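Local coordinates for 3-hydroxyisobutyrate dehydrogenase family protein (Geobacter sulfurreducens, PDB 3PDU), which reduces succinic semialdehyde to gamma-hydroxybutyrate, probably with NADPH as the hydride donor, as a member of the beta-hydroxyacid dehydrogenase family, at residues M181-R193 and N213-S225. Sequence-based numbering, arbitrary orientation.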
loop_
_atom_site.group_PDB
_atom_site.type_symbol
_atom_site.label_atom_id
_atom_site.label_comp_id
_atom_site.label_asym_id
_atom_site.label_seq_id
_atom_site.Cartn_x
_atom_site.Cartn_y
_atom_site.Cartn_z
ATOM N N MET A 181 10.633 -4.970 8.163
ATOM C CA MET A 181 11.963 -5.441 7.754
ATOM C C MET A 181 11.907 -6.786 7.057
ATOM O O MET A 181 12.673 -7.043 6.112
ATOM C CB MET A 181 12.926 -5.530 8.939
ATOM C CG MET A 181 13.470 -4.173 9.374
ATOM S SD MET A 181 14.575 -4.350 10.785
ATOM C CE MET A 181 15.968 -5.229 10.071
ATOM N N MET A 182 11.015 -7.657 7.525
ATOM C CA MET A 182 10.914 -8.996 6.937
ATOM C C MET A 182 10.320 -8.921 5.532
ATOM O O MET A 182 10.791 -9.611 4.616
ATOM C CB MET A 182 10.091 -9.940 7.818
ATOM C CG MET A 182 10.049 -11.388 7.291
ATOM S SD MET A 182 11.661 -12.193 7.424
ATOM C CE MET A 182 11.945 -12.597 5.701
ATOM N N THR A 183 9.295 -8.087 5.340
ATOM C CA THR A 183 8.741 -7.947 3.993
ATOM C C THR A 183 9.735 -7.235 3.066
ATOM O O THR A 183 9.801 -7.532 1.882
ATOM C CB THR A 183 7.352 -7.245 3.945
ATOM O OG1 THR A 183 7.428 -5.937 4.542
ATOM C CG2 THR A 183 6.286 -8.091 4.633
ATOM N N ALA A 184 10.522 -6.316 3.617
ATOM C CA ALA A 184 11.570 -5.664 2.835
ATOM C C ALA A 184 12.597 -6.683 2.340
ATOM O O ALA A 184 12.902 -6.741 1.147
ATOM C CB ALA A 184 12.250 -4.567 3.651
ATOM N N LEU A 185 13.121 -7.490 3.259
ATOM C CA LEU A 185 14.062 -8.551 2.893
ATOM C C LEU A 185 13.439 -9.535 1.906
ATOM O O LEU A 185 14.069 -9.908 0.909
ATOM C CB LEU A 185 14.577 -9.293 4.134
ATOM C CG LEU A 185 15.541 -10.451 3.845
ATOM C CD1 LEU A 185 16.856 -9.905 3.310
ATOM C CD2 LEU A 185 15.794 -11.269 5.103
ATOM N N GLY A 186 12.201 -9.946 2.171
ATOM C CA GLY A 186 11.509 -10.871 1.292
ATOM C C GLY A 186 11.324 -10.335 -0.128
ATOM O O GLY A 186 11.589 -11.046 -1.104
ATOM N N GLU A 187 10.880 -9.082 -0.246
ATOM C CA GLU A 187 10.688 -8.464 -1.548
ATOM C C GLU A 187 12.036 -8.317 -2.252
ATOM O O GLU A 187 12.136 -8.497 -3.456
ATOM C CB GLU A 187 9.967 -7.101 -1.431
ATOM C CG GLU A 187 8.467 -7.253 -1.254
ATOM C CD GLU A 187 7.691 -5.942 -1.242
ATOM O OE1 GLU A 187 6.450 -6.003 -0.995
ATOM O OE2 GLU A 187 8.304 -4.869 -1.485
ATOM N N GLY A 188 13.073 -7.993 -1.490
ATOM C CA GLY A 188 14.396 -7.835 -2.066
ATOM C C GLY A 188 14.897 -9.144 -2.640
ATOM O O GLY A 188 15.407 -9.209 -3.764
ATOM N N MET A 189 14.731 -10.210 -1.877
ATOM C CA MET A 189 15.206 -11.513 -2.324
ATOM C C MET A 189 14.382 -12.013 -3.510
ATOM O O MET A 189 14.919 -12.618 -4.447
ATOM C CB MET A 189 15.191 -12.515 -1.161
ATOM C CG MET A 189 15.632 -13.922 -1.555
ATOM S SD MET A 189 17.421 -14.031 -1.863
ATOM C CE MET A 189 18.059 -13.853 -0.194
ATOM N N ALA A 190 13.081 -11.742 -3.489
ATOM C CA ALA A 190 12.213 -12.146 -4.594
ATOM C C ALA A 190 12.606 -11.431 -5.892
ATOM O O ALA A 190 12.741 -12.060 -6.939
ATOM C CB ALA A 190 10.733 -11.891 -4.249
ATOM N N LEU A 191 12.799 -10.117 -5.813
ATOM C CA LEU A 191 13.209 -9.337 -6.971
ATOM C C LEU A 191 14.583 -9.813 -7.437
ATOM O O LEU A 191 14.814 -9.983 -8.627
ATOM C CB LEU A 191 13.247 -7.840 -6.630
ATOM C CG LEU A 191 13.718 -6.873 -7.726
ATOM C CD1 LEU A 191 12.827 -6.956 -8.960
ATOM C CD2 LEU A 191 13.743 -5.431 -7.182
ATOM N N GLY A 192 15.484 -10.026 -6.484
ATOM C CA GLY A 192 16.826 -10.515 -6.765
ATOM C C GLY A 192 16.849 -11.800 -7.573
ATOM O O GLY A 192 17.545 -11.888 -8.591
ATOM N N ARG A 193 16.089 -12.800 -7.130
ATOM C CA ARG A 193 15.997 -14.065 -7.874
ATOM C C ARG A 193 15.453 -13.856 -9.293
ATOM O O ARG A 193 15.925 -14.468 -10.255
ATOM C CB ARG A 193 15.097 -15.052 -7.130
ATOM C CG ARG A 193 15.589 -15.441 -5.741
ATOM C CD ARG A 193 16.489 -16.645 -5.830
ATOM N NE ARG A 193 16.637 -17.351 -4.560
ATOM C CZ ARG A 193 15.658 -17.994 -3.933
ATOM N NH1 ARG A 193 14.431 -18.006 -4.430
ATOM N NH2 ARG A 193 15.904 -18.617 -2.792
ATOM N N ASN A 213 22.465 -7.035 9.917
ATOM C CA ASN A 213 21.879 -7.423 11.203
ATOM C C ASN A 213 21.666 -8.928 11.297
ATOM O O ASN A 213 21.574 -9.619 10.275
ATOM C CB ASN A 213 20.550 -6.695 11.430
ATOM C CG ASN A 213 19.501 -7.076 10.421
ATOM O OD1 ASN A 213 18.782 -8.058 10.600
ATOM N ND2 ASN A 213 19.399 -6.299 9.349
ATOM N N PRO A 214 21.584 -9.447 12.527
ATOM C CA PRO A 214 21.427 -10.896 12.712
ATOM C C PRO A 214 20.142 -11.478 12.110
ATOM O O PRO A 214 20.151 -12.609 11.627
ATOM C CB PRO A 214 21.423 -11.053 14.239
ATOM C CG PRO A 214 22.229 -9.895 14.736
ATOM C CD PRO A 214 21.901 -8.757 13.789
ATOM N N MET A 215 19.047 -10.725 12.138
ATOM C CA MET A 215 17.792 -11.228 11.576
ATOM C C MET A 215 17.915 -11.494 10.075
ATOM O O MET A 215 17.453 -12.523 9.587
ATOM C CB MET A 215 16.625 -10.277 11.865
ATOM C CG MET A 215 15.304 -10.681 11.198
ATOM S SD MET A 215 14.037 -9.414 11.437
ATOM C CE MET A 215 13.109 -9.502 9.903
ATOM N N PHE A 216 18.540 -10.575 9.343
ATOM C CA PHE A 216 18.771 -10.789 7.911
ATOM C C PHE A 216 19.645 -12.017 7.675
ATOM O O PHE A 216 19.399 -12.800 6.764
ATOM C CB PHE A 216 19.450 -9.579 7.278
ATOM C CG PHE A 216 18.513 -8.465 6.930
ATOM C CD1 PHE A 216 17.191 -8.509 7.325
ATOM C CD2 PHE A 216 18.964 -7.366 6.218
ATOM C CE1 PHE A 216 16.320 -7.471 7.019
ATOM C CE2 PHE A 216 18.114 -6.326 5.903
ATOM C CZ PHE A 216 16.780 -6.376 6.304
ATOM N N LYS A 217 20.679 -12.179 8.491
ATOM C CA LYS A 217 21.567 -13.334 8.331
ATOM C C LYS A 217 20.820 -14.658 8.520
ATOM O O LYS A 217 20.939 -15.573 7.701
ATOM C CB LYS A 217 22.756 -13.224 9.296
ATOM C CG LYS A 217 23.575 -14.497 9.419
ATOM C CD LYS A 217 24.914 -14.231 10.111
ATOM C CE LYS A 217 25.816 -13.358 9.246
ATOM N NZ LYS A 217 27.131 -13.077 9.892
ATOM N N GLY A 218 20.040 -14.750 9.592
ATOM C CA GLY A 218 19.309 -15.968 9.902
ATOM C C GLY A 218 18.113 -16.229 8.995
ATOM O O GLY A 218 17.953 -17.333 8.463
ATOM N N LYS A 219 17.265 -15.227 8.809
ATOM C CA LYS A 219 16.087 -15.414 7.955
ATOM C C LYS A 219 16.505 -15.591 6.497
ATOM O O LYS A 219 15.838 -16.297 5.736
ATOM C CB LYS A 219 15.091 -14.252 8.096
ATOM C CG LYS A 219 14.600 -13.990 9.533
ATOM C CD LYS A 219 14.061 -15.277 10.212
ATOM C CE LYS A 219 13.464 -14.961 11.602
ATOM N NZ LYS A 219 12.965 -16.209 12.278
ATOM N N GLY A 220 17.602 -14.943 6.107
ATOM C CA GLY A 220 18.108 -15.071 4.750
ATOM C C GLY A 220 18.366 -16.519 4.369
ATOM O O GLY A 220 18.096 -16.944 3.241
ATOM N N GLN A 221 18.892 -17.292 5.311
ATOM C CA GLN A 221 19.155 -18.699 5.041
ATOM C C GLN A 221 17.866 -19.496 4.841
ATOM O O GLN A 221 17.843 -20.441 4.059
ATOM C CB GLN A 221 20.023 -19.321 6.138
ATOM C CG GLN A 221 21.470 -18.819 6.114
ATOM C CD GLN A 221 22.152 -19.043 4.764
ATOM O OE1 GLN A 221 22.118 -20.149 4.207
ATOM N NE2 GLN A 221 22.777 -17.988 4.232
ATOM N N MET A 222 16.801 -19.125 5.547
ATOM C CA MET A 222 15.501 -19.748 5.306
ATOM C C MET A 222 15.033 -19.455 3.890
ATOM O O MET A 222 14.477 -20.324 3.209
ATOM C CB MET A 222 14.448 -19.215 6.275
ATOM C CG MET A 222 14.600 -19.682 7.688
ATOM S SD MET A 222 13.209 -19.084 8.666
ATOM C CE MET A 222 13.737 -19.575 10.307
ATOM N N LEU A 223 15.237 -18.218 3.448
ATOM C CA LEU A 223 14.792 -17.827 2.112
ATOM C C LEU A 223 15.538 -18.633 1.055
ATOM O O LEU A 223 14.963 -19.023 0.040
ATOM C CB LEU A 223 15.009 -16.331 1.877
ATOM C CG LEU A 223 14.387 -15.362 2.883
ATOM C CD1 LEU A 223 14.405 -13.932 2.332
ATOM C CD2 LEU A 223 12.972 -15.770 3.221
ATOM N N LEU A 224 16.823 -18.884 1.289
ATOM C CA LEU A 224 17.609 -19.654 0.331
ATOM C C LEU A 224 17.197 -21.124 0.320
ATOM O O LEU A 224 17.123 -21.751 -0.740
ATOM C CB LEU A 224 19.106 -19.531 0.624
ATOM C CG LEU A 224 19.701 -18.122 0.554
ATOM C CD1 LEU A 224 21.216 -18.168 0.722
ATOM C CD2 LEU A 224 19.338 -17.473 -0.767
ATOM N N SER A 225 16.919 -21.669 1.498
ATOM C CA SER A 225 16.617 -23.095 1.615
ATOM C C SER A 225 15.167 -23.410 1.246
ATOM O O SER A 225 14.851 -24.530 0.846
ATOM C CB SER A 225 16.917 -23.598 3.033
ATOM O OG SER A 225 15.966 -23.095 3.959
#
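The Phe216 ring is sandwiched: Leu185 CD1 sits over the centre of one face, 4.2 Å from the centroid in a CH-pi contact, while Asn213 ND2 lies above the opposite face, offset toward the rim. The Arg193 guanidinium meets Leu223 O and Leu224 CA at its edge; the NH2 to Leu223 O bond, 3.0 Å, is weak, and NH1 makes a salt bridge to Glu286. Near the ring's CE1 atom comes the methyl of Met181, CE to CE1 3.8 Å; the bend of that flexible chain at chi3 (68°) lays its methyl against both the ring and the Asn213 amide. Asn213 suits the N-cap because its short amide can turn back on the helix: OD1 accepts from Phe216 N at 2.8 Å, the donor standing 42° out of the carbonyl plane, while ND2 donates to Met211 O. With an alanine in place of this asparagine, the Phe216 amide is likely to lose its capping acceptor, and the ring and the Met181 methyl the amide they pack against. Farther along, branched Leu223 is a knob in a hole formed by Met182, Leu185, Gly186 and Met189, its CD1 3.9 Å from Met189 CB. Helix 214-225 crosses the 181-193 part of helix 166-194 at -44°, within the all-helical C-terminal domain that follows the Rossmann-type NADP-binding domain in beta-hydroxyacid dehydrogenases.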